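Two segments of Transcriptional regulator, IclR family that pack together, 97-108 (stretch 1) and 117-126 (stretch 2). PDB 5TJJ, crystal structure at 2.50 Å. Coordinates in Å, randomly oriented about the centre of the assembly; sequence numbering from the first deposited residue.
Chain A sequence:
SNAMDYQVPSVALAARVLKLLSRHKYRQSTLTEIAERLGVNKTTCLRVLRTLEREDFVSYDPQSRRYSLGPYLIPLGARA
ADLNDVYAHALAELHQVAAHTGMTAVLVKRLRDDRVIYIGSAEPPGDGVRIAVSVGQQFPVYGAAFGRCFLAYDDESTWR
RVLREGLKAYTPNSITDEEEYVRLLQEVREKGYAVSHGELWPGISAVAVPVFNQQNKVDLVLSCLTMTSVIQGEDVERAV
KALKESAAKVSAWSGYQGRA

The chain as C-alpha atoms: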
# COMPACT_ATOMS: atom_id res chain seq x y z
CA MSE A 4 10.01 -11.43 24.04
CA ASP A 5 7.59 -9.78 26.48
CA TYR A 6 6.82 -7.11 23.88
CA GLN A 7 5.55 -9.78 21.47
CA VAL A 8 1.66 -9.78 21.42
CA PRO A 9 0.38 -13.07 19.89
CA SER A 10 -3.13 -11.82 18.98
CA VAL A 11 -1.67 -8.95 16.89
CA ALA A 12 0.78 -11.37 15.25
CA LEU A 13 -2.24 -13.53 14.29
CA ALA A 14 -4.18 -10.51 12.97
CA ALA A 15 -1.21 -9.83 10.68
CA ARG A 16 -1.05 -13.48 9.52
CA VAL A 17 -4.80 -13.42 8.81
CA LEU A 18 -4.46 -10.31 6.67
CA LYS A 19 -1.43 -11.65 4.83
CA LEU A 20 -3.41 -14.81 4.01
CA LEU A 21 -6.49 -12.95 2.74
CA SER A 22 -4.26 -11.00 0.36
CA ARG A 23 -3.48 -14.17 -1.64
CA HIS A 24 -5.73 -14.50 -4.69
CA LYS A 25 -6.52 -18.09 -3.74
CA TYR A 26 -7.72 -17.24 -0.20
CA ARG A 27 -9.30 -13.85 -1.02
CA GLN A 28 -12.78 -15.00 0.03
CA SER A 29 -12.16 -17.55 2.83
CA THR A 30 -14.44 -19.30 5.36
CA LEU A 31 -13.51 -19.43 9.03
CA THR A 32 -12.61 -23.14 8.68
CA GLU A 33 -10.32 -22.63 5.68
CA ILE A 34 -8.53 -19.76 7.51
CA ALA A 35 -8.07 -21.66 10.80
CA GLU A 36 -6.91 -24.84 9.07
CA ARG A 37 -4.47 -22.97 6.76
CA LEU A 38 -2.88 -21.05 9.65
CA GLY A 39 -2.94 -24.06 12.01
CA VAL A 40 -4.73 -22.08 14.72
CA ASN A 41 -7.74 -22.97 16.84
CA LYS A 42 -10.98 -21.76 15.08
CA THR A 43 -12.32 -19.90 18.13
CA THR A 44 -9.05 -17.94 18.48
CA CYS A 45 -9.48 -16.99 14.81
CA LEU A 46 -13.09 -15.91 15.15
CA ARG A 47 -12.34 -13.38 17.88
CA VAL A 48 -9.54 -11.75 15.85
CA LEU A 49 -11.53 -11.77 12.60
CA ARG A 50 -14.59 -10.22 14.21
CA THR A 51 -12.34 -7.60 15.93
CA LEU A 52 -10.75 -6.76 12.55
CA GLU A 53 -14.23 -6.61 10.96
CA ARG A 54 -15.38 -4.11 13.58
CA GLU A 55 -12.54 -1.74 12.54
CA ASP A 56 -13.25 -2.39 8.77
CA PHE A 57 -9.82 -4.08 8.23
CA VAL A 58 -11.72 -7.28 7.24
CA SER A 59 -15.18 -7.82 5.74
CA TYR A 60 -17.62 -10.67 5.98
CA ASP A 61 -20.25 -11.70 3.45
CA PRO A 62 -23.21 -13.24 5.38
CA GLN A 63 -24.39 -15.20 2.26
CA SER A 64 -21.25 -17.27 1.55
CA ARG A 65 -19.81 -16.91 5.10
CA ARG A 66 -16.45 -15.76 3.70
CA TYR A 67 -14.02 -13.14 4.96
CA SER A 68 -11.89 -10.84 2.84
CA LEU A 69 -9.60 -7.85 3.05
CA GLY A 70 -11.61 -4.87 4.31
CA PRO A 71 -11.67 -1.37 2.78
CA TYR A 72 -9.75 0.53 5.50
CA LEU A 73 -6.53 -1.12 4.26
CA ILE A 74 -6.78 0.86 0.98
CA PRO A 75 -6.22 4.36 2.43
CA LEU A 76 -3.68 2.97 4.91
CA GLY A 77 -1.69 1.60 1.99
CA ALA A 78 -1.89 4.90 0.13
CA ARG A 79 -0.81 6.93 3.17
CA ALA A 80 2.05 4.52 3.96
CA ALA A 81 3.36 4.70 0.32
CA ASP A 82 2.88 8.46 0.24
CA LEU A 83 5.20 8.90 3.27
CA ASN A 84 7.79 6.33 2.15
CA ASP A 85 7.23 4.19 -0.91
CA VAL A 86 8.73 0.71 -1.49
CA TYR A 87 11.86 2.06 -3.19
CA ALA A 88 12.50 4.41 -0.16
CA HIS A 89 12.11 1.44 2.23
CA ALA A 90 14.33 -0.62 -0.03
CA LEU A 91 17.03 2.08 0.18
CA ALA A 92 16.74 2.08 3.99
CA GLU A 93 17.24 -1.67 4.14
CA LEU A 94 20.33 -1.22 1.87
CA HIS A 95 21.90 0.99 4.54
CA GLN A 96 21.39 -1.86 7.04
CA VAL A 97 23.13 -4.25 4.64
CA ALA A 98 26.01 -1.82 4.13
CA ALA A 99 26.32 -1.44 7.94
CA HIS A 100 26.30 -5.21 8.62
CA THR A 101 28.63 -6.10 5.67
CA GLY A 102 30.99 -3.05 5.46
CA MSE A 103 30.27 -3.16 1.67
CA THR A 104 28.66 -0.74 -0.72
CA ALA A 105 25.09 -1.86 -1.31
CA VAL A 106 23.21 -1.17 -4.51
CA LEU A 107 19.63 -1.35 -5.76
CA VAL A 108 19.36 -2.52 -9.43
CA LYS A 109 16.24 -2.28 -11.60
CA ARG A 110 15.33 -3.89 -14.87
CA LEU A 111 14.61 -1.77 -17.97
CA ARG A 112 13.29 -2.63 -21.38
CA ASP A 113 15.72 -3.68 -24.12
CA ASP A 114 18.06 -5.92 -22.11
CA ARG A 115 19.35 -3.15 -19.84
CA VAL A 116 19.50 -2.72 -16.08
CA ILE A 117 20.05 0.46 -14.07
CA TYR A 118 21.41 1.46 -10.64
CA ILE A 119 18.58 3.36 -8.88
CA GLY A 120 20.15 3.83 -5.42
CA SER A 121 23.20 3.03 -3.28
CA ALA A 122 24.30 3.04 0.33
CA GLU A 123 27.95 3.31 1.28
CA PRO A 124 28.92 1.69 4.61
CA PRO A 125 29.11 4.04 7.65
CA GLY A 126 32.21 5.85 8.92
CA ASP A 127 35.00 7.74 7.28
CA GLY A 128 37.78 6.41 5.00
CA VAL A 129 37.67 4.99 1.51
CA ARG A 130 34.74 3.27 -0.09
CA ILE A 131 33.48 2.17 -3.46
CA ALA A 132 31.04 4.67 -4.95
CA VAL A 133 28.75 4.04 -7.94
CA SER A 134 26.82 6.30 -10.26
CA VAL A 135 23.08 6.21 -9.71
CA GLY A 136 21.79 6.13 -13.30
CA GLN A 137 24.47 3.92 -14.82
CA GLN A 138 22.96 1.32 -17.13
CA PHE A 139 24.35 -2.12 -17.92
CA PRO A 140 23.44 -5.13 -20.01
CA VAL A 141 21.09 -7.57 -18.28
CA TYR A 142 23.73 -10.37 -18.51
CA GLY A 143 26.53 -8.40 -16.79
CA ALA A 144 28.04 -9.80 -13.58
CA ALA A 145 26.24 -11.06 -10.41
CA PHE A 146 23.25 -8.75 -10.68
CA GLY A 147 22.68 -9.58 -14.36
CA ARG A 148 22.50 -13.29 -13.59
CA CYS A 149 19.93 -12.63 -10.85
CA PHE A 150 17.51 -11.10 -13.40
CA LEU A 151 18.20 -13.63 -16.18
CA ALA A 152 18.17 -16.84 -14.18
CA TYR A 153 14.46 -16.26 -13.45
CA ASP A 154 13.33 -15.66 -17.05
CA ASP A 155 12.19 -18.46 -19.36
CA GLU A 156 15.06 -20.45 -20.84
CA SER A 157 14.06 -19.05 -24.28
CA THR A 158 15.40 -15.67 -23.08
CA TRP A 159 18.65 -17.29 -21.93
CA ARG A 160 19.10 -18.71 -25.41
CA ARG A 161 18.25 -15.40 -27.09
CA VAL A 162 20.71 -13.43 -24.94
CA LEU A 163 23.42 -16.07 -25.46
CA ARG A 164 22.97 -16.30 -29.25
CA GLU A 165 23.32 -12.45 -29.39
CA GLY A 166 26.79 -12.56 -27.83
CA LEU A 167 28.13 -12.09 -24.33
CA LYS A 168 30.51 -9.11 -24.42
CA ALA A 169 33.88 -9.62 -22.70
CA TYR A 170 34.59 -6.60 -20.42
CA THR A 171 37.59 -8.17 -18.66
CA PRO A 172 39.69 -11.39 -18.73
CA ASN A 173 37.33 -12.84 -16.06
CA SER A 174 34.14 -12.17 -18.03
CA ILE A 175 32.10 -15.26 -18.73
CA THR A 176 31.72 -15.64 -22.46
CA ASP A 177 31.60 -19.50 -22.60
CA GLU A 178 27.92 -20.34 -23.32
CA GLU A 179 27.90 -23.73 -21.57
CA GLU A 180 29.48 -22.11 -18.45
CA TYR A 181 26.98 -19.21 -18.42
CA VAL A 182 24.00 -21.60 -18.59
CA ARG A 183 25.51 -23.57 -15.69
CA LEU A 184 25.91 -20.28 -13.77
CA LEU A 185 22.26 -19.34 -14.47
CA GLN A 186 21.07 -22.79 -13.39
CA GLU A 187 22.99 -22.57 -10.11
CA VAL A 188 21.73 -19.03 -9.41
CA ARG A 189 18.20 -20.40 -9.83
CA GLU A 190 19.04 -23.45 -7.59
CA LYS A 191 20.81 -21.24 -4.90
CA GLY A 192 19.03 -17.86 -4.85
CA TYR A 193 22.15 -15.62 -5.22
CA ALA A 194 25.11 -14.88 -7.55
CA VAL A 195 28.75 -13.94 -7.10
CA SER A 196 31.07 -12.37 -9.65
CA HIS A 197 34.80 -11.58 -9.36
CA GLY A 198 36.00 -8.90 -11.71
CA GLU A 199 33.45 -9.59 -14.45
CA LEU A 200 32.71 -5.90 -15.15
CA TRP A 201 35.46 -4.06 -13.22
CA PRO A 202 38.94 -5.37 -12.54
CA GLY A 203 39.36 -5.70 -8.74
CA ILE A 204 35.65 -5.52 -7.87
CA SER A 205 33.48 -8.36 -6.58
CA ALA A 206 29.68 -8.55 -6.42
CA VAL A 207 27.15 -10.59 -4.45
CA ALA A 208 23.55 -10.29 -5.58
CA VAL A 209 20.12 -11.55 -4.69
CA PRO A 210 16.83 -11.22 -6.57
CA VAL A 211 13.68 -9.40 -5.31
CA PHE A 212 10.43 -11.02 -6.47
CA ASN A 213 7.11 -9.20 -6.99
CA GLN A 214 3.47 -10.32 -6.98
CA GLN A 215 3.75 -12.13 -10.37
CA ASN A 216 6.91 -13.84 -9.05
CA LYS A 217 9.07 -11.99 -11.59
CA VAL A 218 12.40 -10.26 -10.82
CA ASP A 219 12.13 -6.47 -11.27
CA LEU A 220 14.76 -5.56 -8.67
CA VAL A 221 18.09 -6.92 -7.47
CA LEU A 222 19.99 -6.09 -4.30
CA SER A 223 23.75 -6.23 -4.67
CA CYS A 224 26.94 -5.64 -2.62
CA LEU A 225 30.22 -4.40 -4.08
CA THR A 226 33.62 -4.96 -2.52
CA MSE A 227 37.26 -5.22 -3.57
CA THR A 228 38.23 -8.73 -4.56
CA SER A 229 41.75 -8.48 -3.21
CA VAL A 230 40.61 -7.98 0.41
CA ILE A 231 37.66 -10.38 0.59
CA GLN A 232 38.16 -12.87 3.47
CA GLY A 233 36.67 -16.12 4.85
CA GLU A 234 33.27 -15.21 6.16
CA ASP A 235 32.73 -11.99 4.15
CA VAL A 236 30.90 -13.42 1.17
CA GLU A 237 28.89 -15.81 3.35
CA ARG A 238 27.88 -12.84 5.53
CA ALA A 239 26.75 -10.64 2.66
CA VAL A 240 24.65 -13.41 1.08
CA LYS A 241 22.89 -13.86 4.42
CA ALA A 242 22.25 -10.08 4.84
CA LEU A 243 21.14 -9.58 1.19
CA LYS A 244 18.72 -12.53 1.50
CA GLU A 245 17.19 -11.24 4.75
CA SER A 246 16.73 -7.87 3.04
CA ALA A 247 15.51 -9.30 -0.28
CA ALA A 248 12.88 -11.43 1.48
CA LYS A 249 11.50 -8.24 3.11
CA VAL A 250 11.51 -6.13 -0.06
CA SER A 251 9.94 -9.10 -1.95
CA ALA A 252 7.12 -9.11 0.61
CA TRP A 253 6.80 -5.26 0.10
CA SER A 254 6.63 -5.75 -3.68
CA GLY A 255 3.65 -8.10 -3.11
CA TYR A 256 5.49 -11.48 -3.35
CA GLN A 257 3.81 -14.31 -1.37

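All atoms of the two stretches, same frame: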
# COMPACT_ATOMS: atom_id res chain seq x y z
N VAL A 97 22.28 -3.26 5.28
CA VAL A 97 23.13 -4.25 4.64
C VAL A 97 24.57 -3.75 4.57
O VAL A 97 25.49 -4.49 4.89
CB VAL A 97 22.64 -4.57 3.20
CG1 VAL A 97 23.65 -5.41 2.45
CG2 VAL A 97 21.31 -5.30 3.25
N ALA A 98 24.72 -2.50 4.14
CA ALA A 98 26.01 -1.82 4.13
C ALA A 98 26.66 -1.76 5.54
O ALA A 98 27.86 -2.01 5.67
CB ALA A 98 25.86 -0.43 3.56
N ALA A 99 25.85 -1.49 6.56
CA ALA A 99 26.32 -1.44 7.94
C ALA A 99 26.76 -2.80 8.44
O ALA A 99 27.78 -2.89 9.08
CB ALA A 99 25.25 -0.85 8.86
N HIS A 100 25.99 -3.84 8.16
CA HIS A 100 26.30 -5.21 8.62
C HIS A 100 27.46 -5.82 7.83
O HIS A 100 28.30 -6.48 8.42
CB HIS A 100 25.05 -6.08 8.53
CG HIS A 100 25.21 -7.44 9.13
ND1 HIS A 100 25.87 -7.67 10.33
CD2 HIS A 100 24.76 -8.65 8.72
CE1 HIS A 100 25.84 -8.97 10.61
NE2 HIS A 100 25.17 -9.58 9.64
N THR A 101 27.54 -5.56 6.52
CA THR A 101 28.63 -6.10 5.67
C THR A 101 29.93 -5.28 5.57
O THR A 101 30.98 -5.84 5.26
CB THR A 101 28.15 -6.39 4.22
OG1 THR A 101 27.76 -5.19 3.56
CG2 THR A 101 27.00 -7.35 4.23
N GLY A 102 29.88 -3.96 5.81
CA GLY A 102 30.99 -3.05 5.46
C GLY A 102 31.22 -2.93 3.94
O GLY A 102 32.32 -2.61 3.51
N MSE A 103 30.19 -3.20 3.13
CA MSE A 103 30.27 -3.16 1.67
C MSE A 103 29.34 -2.12 1.15
O MSE A 103 28.40 -1.70 1.84
CB MSE A 103 29.87 -4.50 1.06
CG MSE A 103 30.87 -5.58 1.48
SE MSE A 103 30.41 -7.35 0.75
CE MSE A 103 31.81 -8.46 1.59
N THR A 104 29.57 -1.69 -0.08
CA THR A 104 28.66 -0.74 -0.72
C THR A 104 27.49 -1.57 -1.24
O THR A 104 27.67 -2.55 -1.89
CB THR A 104 29.36 0.09 -1.80
OG1 THR A 104 30.27 0.98 -1.17
CG2 THR A 104 28.35 0.89 -2.63
N ALA A 105 26.29 -1.15 -0.93
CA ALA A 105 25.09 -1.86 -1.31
C ALA A 105 24.35 -1.07 -2.38
O ALA A 105 24.34 0.16 -2.37
CB ALA A 105 24.22 -2.10 -0.09
N VAL A 106 23.73 -1.78 -3.31
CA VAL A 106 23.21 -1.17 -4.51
C VAL A 106 21.87 -1.78 -4.89
O VAL A 106 21.66 -3.01 -4.80
CB VAL A 106 24.24 -1.31 -5.63
CG1 VAL A 106 23.64 -0.96 -6.98
CG2 VAL A 106 25.43 -0.41 -5.36
N LEU A 107 20.96 -0.92 -5.33
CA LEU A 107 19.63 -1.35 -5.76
C LEU A 107 19.54 -1.26 -7.30
O LEU A 107 19.61 -0.17 -7.87
CB LEU A 107 18.57 -0.48 -5.08
CG LEU A 107 17.12 -0.75 -5.42
CD1 LEU A 107 16.74 -2.19 -5.07
CD2 LEU A 107 16.23 0.24 -4.69
N VAL A 108 19.36 -2.42 -7.96
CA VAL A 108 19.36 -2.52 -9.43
C VAL A 108 17.96 -2.80 -9.97
O VAL A 108 17.25 -3.66 -9.46
CB VAL A 108 20.29 -3.65 -9.87
CG1 VAL A 108 20.55 -3.55 -11.35
CG2 VAL A 108 21.58 -3.62 -9.06
N ILE A 117 19.59 -0.84 -14.56
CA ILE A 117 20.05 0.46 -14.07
C ILE A 117 20.19 0.50 -12.53
O ILE A 117 19.34 -0.03 -11.80
CB ILE A 117 19.16 1.59 -14.62
CG1 ILE A 117 19.73 2.96 -14.32
CG2 ILE A 117 17.74 1.50 -14.07
CD1 ILE A 117 18.90 4.11 -14.90
N TYR A 118 21.29 1.10 -12.05
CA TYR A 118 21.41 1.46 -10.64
C TYR A 118 20.42 2.58 -10.31
O TYR A 118 20.43 3.63 -10.95
CB TYR A 118 22.82 1.93 -10.31
CG TYR A 118 23.90 0.88 -10.28
CD1 TYR A 118 23.61 -0.49 -10.37
CD2 TYR A 118 25.24 1.26 -10.14
CE1 TYR A 118 24.62 -1.44 -10.32
CE2 TYR A 118 26.26 0.31 -10.08
CZ TYR A 118 25.94 -1.05 -10.17
OH TYR A 118 26.93 -2.04 -10.12
N ILE A 119 19.55 2.35 -9.33
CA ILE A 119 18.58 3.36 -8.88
C ILE A 119 18.83 3.88 -7.45
O ILE A 119 18.17 4.78 -7.01
CB ILE A 119 17.13 2.89 -9.07
CG1 ILE A 119 16.83 1.64 -8.27
CG2 ILE A 119 16.84 2.60 -10.54
CD1 ILE A 119 15.33 1.41 -8.06
N GLY A 120 19.81 3.34 -6.75
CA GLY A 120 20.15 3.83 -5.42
C GLY A 120 21.35 3.07 -4.89
O GLY A 120 21.62 1.98 -5.36
N SER A 121 22.09 3.68 -3.97
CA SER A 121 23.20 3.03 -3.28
C SER A 121 23.29 3.51 -1.85
O SER A 121 22.70 4.50 -1.48
CB SER A 121 24.54 3.32 -3.98
OG SER A 121 24.88 4.68 -3.80
N ALA A 122 24.05 2.76 -1.07
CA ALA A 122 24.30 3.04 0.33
C ALA A 122 25.72 2.59 0.64
O ALA A 122 26.05 1.40 0.58
CB ALA A 122 23.31 2.32 1.18
N GLU A 123 26.57 3.56 0.93
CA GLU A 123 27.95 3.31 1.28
C GLU A 123 27.91 2.88 2.75
O GLU A 123 26.99 3.28 3.47
CB GLU A 123 28.78 4.58 1.09
CG GLU A 123 28.85 5.08 -0.37
CD GLU A 123 29.36 6.54 -0.56
OE1 GLU A 123 29.46 7.35 0.42
OE2 GLU A 123 29.67 6.89 -1.72
N PRO A 124 28.85 2.03 3.18
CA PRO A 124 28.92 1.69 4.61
C PRO A 124 29.33 2.89 5.50
O PRO A 124 30.00 3.82 5.04
CB PRO A 124 29.97 0.55 4.66
CG PRO A 124 30.83 0.77 3.48
CD PRO A 124 29.95 1.41 2.42
N PRO A 125 28.90 2.88 6.77
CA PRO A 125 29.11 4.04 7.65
C PRO A 125 30.58 4.26 8.05
O PRO A 125 31.41 3.35 7.95
CB PRO A 125 28.25 3.72 8.88
CG PRO A 125 28.17 2.23 8.92
CD PRO A 125 28.15 1.81 7.45
N GLY A 126 30.88 5.47 8.48
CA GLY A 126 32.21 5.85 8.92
C GLY A 126 32.92 6.63 7.84
O GLY A 126 32.36 6.89 6.77

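This contact is an antiparallel strand pairing, 104-108 against 117-122, extended at one end by the packing of a helix end and the turn after it against a proline-containing loop. The two strand axes run at 167° and approach to 4.7 Å.

Four backbone hydrogen bonds hold the strands together. Ala-105 and Ala-122 form a reciprocal pair. Ala-105 N donates to Ala-122 O at 3.0 Å, almost straight at 178°. Ala-122 N donates back to Ala-105 O at 2.9 Å, more bent at 151°. Further along, Leu-107 N donates to Gly-120 O at 3.0 Å. Leu-107 O, however, accepts from Ile-119 N, at 2.9 Å, and not from Gly-120. The register therefore shifts by one residue here: Val-106 lies across from Ser-121, but Val-108 lies across from Tyr-118. Ile-119, with phi/psi of -113/-3, departs from extended geometry at this point. Two CA-H...O contacts add to the pairing, Ser-121 CA to Ala-105 O at 3.2 Å and Val-108 CA to Ile-117 O at 3.4 Å.

Val-106, Val-108, Tyr-118 and Ser-121 share one face of the sheet. The Tyr-118 side chain (chi1 m) brings its ring beside both valines. Val-106 CG1 sits over one face of the Tyr-118 ring, 3.6 Å from its centroid and 20° off the normal, which makes a CH-pi contact. Val-108 CG2 meets the same ring obliquely, 3.9 Å from Tyr-118 CE1. Val-106 CG2 lies 4.1 Å from Ser-121 CB.

Ala-105, Leu-107 and Ala-122 point to the other face. CA-to-CB of Ile-119 points sideways, but the end of its side chain comes nearer to stretch 1. Ile-119 CD1 packs 3.7 Å from Leu-107 CD2.

At the helix end, Ala-98 points toward stretch 2. Ala-98 CB is 4.4 Å from Ala-122 CB and also 4.4 Å from Pro-124 CB. Pro-124 points back toward stretch 1 and has the largest covered area in the contact, 70 Å². Pro-124 CD is 3.5 Å from Met-103 O and 3.6 Å from Thr-104 OG1, so the ring meets the turn and the start of the strand as well as the helix. Pro-125 CD touches Ala-99 CA at 3.8 Å.

The helix end and the turn have their own bonds. Thr-101 OG1 donates to Val-97 O at 2.7 Å and accepts from Met-103 N at 3.2 Å. Gly-102 leaves the helix with positive phi, a conformation that favours glycine.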